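Local coordinates for hypothetical protein AGR_L_1239 (Agrobacterium tumefaciens str. C58, PDB 1VQS), which is of unknown function but belongs to the NIPSNAP family and adopts a ferredoxin-like fold, as in dimeric alpha-beta barrel proteins, at residues I27-K32 with R96-V101. Numbering follows the deposited sequence.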
loop_
_atom_site.group_PDB
_atom_site.type_symbol
_atom_site.label_atom_id
_atom_site.label_comp_id
_atom_site.label_asym_id
_atom_site.label_seq_id
_atom_site.Cartn_x
_atom_site.Cartn_y
_atom_site.Cartn_z
ATOM N N ILE B 27 -17.295 13.127 6.820
ATOM C CA ILE B 27 -18.220 12.110 7.357
ATOM C C ILE B 27 -19.576 12.687 7.794
ATOM O O ILE B 27 -20.614 12.187 7.368
ATOM C CB ILE B 27 -17.586 11.246 8.460
ATOM C CG1 ILE B 27 -16.633 10.202 7.856
ATOM C CG2 ILE B 27 -18.670 10.447 9.237
ATOM C CD1 ILE B 27 -15.878 9.378 8.903
ATOM N N PRO B 28 -19.583 13.740 8.612
ATOM C CA PRO B 28 -20.907 14.247 9.038
ATOM C C PRO B 28 -21.788 14.700 7.870
ATOM O O PRO B 28 -22.985 14.361 7.862
ATOM C CB PRO B 28 -20.568 15.415 9.972
ATOM C CG PRO B 28 -19.172 15.114 10.469
ATOM C CD PRO B 28 -18.484 14.444 9.290
ATOM N N ALA B 29 -21.238 15.427 6.903
ATOM C CA ALA B 29 -22.037 15.832 5.730
ATOM C C ALA B 29 -22.549 14.666 4.907
ATOM O O ALA B 29 -23.703 14.648 4.445
ATOM C CB ALA B 29 -21.259 16.796 4.851
ATOM N N TYR B 30 -21.682 13.677 4.730
ATOM C CA TYR B 30 -22.013 12.474 3.988
ATOM C C TYR B 30 -23.153 11.721 4.658
ATOM O O TYR B 30 -24.147 11.339 4.018
ATOM C CB TYR B 30 -20.754 11.599 3.853
ATOM C CG TYR B 30 -20.970 10.277 3.192
ATOM C CD1 TYR B 30 -21.396 9.177 3.935
ATOM C CD2 TYR B 30 -20.690 10.072 1.843
ATOM C CE1 TYR B 30 -21.590 7.943 3.339
ATOM C CE2 TYR B 30 -20.892 8.829 1.245
ATOM C CZ TYR B 30 -21.351 7.773 1.998
ATOM O OH TYR B 30 -21.549 6.535 1.418
ATOM N N LEU B 31 -23.011 11.472 5.951
ATOM C CA LEU B 31 -24.032 10.685 6.645
ATOM C C LEU B 31 -25.370 11.402 6.673
ATOM O O LEU B 31 -26.427 10.757 6.591
ATOM C CB LEU B 31 -23.594 10.355 8.061
ATOM C CG LEU B 31 -22.430 9.367 8.130
ATOM C CD1 LEU B 31 -22.004 9.257 9.588
ATOM C CD2 LEU B 31 -22.805 8.005 7.580
ATOM N N LYS B 32 -25.328 12.728 6.770
ATOM C CA LYS B 32 -26.568 13.504 6.788
ATOM C C LYS B 32 -27.343 13.327 5.488
ATOM O O LYS B 32 -28.520 12.996 5.498
ATOM C CB LYS B 32 -26.295 14.976 7.058
ATOM C CG LYS B 32 -27.567 15.833 7.023
ATOM C CD LYS B 32 -27.256 17.326 7.095
ATOM C CE LYS B 32 -26.784 17.761 8.483
ATOM N NZ LYS B 32 -27.915 17.901 9.452
ATOM N N ARG B 96 -20.749 12.056 -4.534
ATOM C CA ARG B 96 -19.663 11.521 -5.337
ATOM C C ARG B 96 -18.362 12.319 -5.248
ATOM O O ARG B 96 -17.290 11.786 -5.613
ATOM C CB ARG B 96 -20.088 11.335 -6.774
ATOM C CG ARG B 96 -20.333 12.568 -7.471
ATOM C CD ARG B 96 -20.544 12.301 -8.959
ATOM N NE ARG B 96 -21.013 13.502 -9.619
ATOM C CZ ARG B 96 -21.858 13.505 -10.649
ATOM N NH1 ARG B 96 -22.308 12.359 -11.121
ATOM N NH2 ARG B 96 -22.243 14.653 -11.186
ATOM N N ASP B 97 -18.434 13.576 -4.801
ATOM C CA ASP B 97 -17.231 14.381 -4.534
ATOM C C ASP B 97 -16.807 14.315 -3.079
ATOM O O ASP B 97 -15.689 14.740 -2.742
ATOM C CB ASP B 97 -17.416 15.828 -4.979
ATOM C CG ASP B 97 -17.783 15.951 -6.436
ATOM O OD1 ASP B 97 -17.426 15.061 -7.239
ATOM O OD2 ASP B 97 -18.478 16.943 -6.779
ATOM N N LEU B 98 -17.665 13.764 -2.216
ATOM C CA LEU B 98 -17.289 13.510 -0.833
ATOM C C LEU B 98 -16.465 12.243 -0.753
ATOM O O LEU B 98 -15.621 12.105 0.131
ATOM C CB LEU B 98 -18.515 13.392 0.052
ATOM C CG LEU B 98 -19.427 14.636 0.100
ATOM C CD1 LEU B 98 -20.531 14.431 1.107
ATOM C CD2 LEU B 98 -18.664 15.882 0.431
ATOM N N ILE B 99 -16.729 11.300 -1.651
ATOM C CA ILE B 99 -15.941 10.079 -1.737
ATOM C C ILE B 99 -14.705 10.327 -2.595
ATOM O O ILE B 99 -14.849 10.771 -3.740
ATOM C CB ILE B 99 -16.761 8.940 -2.395
ATOM C CG1 ILE B 99 -17.996 8.598 -1.565
ATOM C CG2 ILE B 99 -15.877 7.684 -2.657
ATOM C CD1 ILE B 99 -19.082 7.839 -2.357
ATOM N N GLU B 100 -13.518 10.039 -2.051
ATOM C CA GLU B 100 -12.253 10.111 -2.812
ATOM C C GLU B 100 -11.865 8.784 -3.470
ATOM O O GLU B 100 -11.581 8.717 -4.690
ATOM C CB GLU B 100 -11.095 10.595 -1.929
ATOM C CG GLU B 100 -11.264 12.039 -1.530
ATOM C CD GLU B 100 -10.085 12.636 -0.810
ATOM O OE1 GLU B 100 -9.165 11.915 -0.371
ATOM O OE2 GLU B 100 -10.093 13.882 -0.643
ATOM N N VAL B 101 -11.844 7.732 -2.670
ATOM C CA VAL B 101 -11.385 6.410 -3.142
ATOM C C VAL B 101 -12.324 5.347 -2.652
ATOM O O VAL B 101 -12.889 5.446 -1.572
ATOM C CB VAL B 101 -9.965 6.110 -2.649
ATOM C CG1 VAL B 101 -9.508 4.728 -3.066
ATOM C CG2 VAL B 101 -9.001 7.122 -3.197
#
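Leu98 reaches from the turn ahead of strand 99-109 to the first turn of helix 27-46 and lays one methyl, CD1, against the backbone of Tyr30, 3.8 Å from its CA. The same methyl lies 4.0 Å from Tyr30 CB and, more loosely, 4.5 Å from Ala29 CB, so a single branch of the leucine covers the helix surface between these two residues. The tyrosine ring, with CG anti to the backbone N (chi1 176°), extends from the helix toward the sheet and passes alongside the base of Leu98, whose CB sits at the ring edge near its plane. Farther along, Ile99 meets the ring obliquely: its CG1 is 4.0 Å from Tyr30 CE2, with CD1 only slightly more distant. The contact across the two segments is thus wholly apolar. The phenol oxygen of Tyr30, a buried residue, finds its partner beyond them, in a hydrogen bond with Tyr52 OH, while Tyr20 and Leu22 of strand 14-22 also pack against the Tyr30 side chain. Tyr30 thereby joins the start of the first helix to the edge strand within this chain, part of the helix-on-sheet core of a ferredoxin-like fold with antiparallel strand order 2-3-1-4.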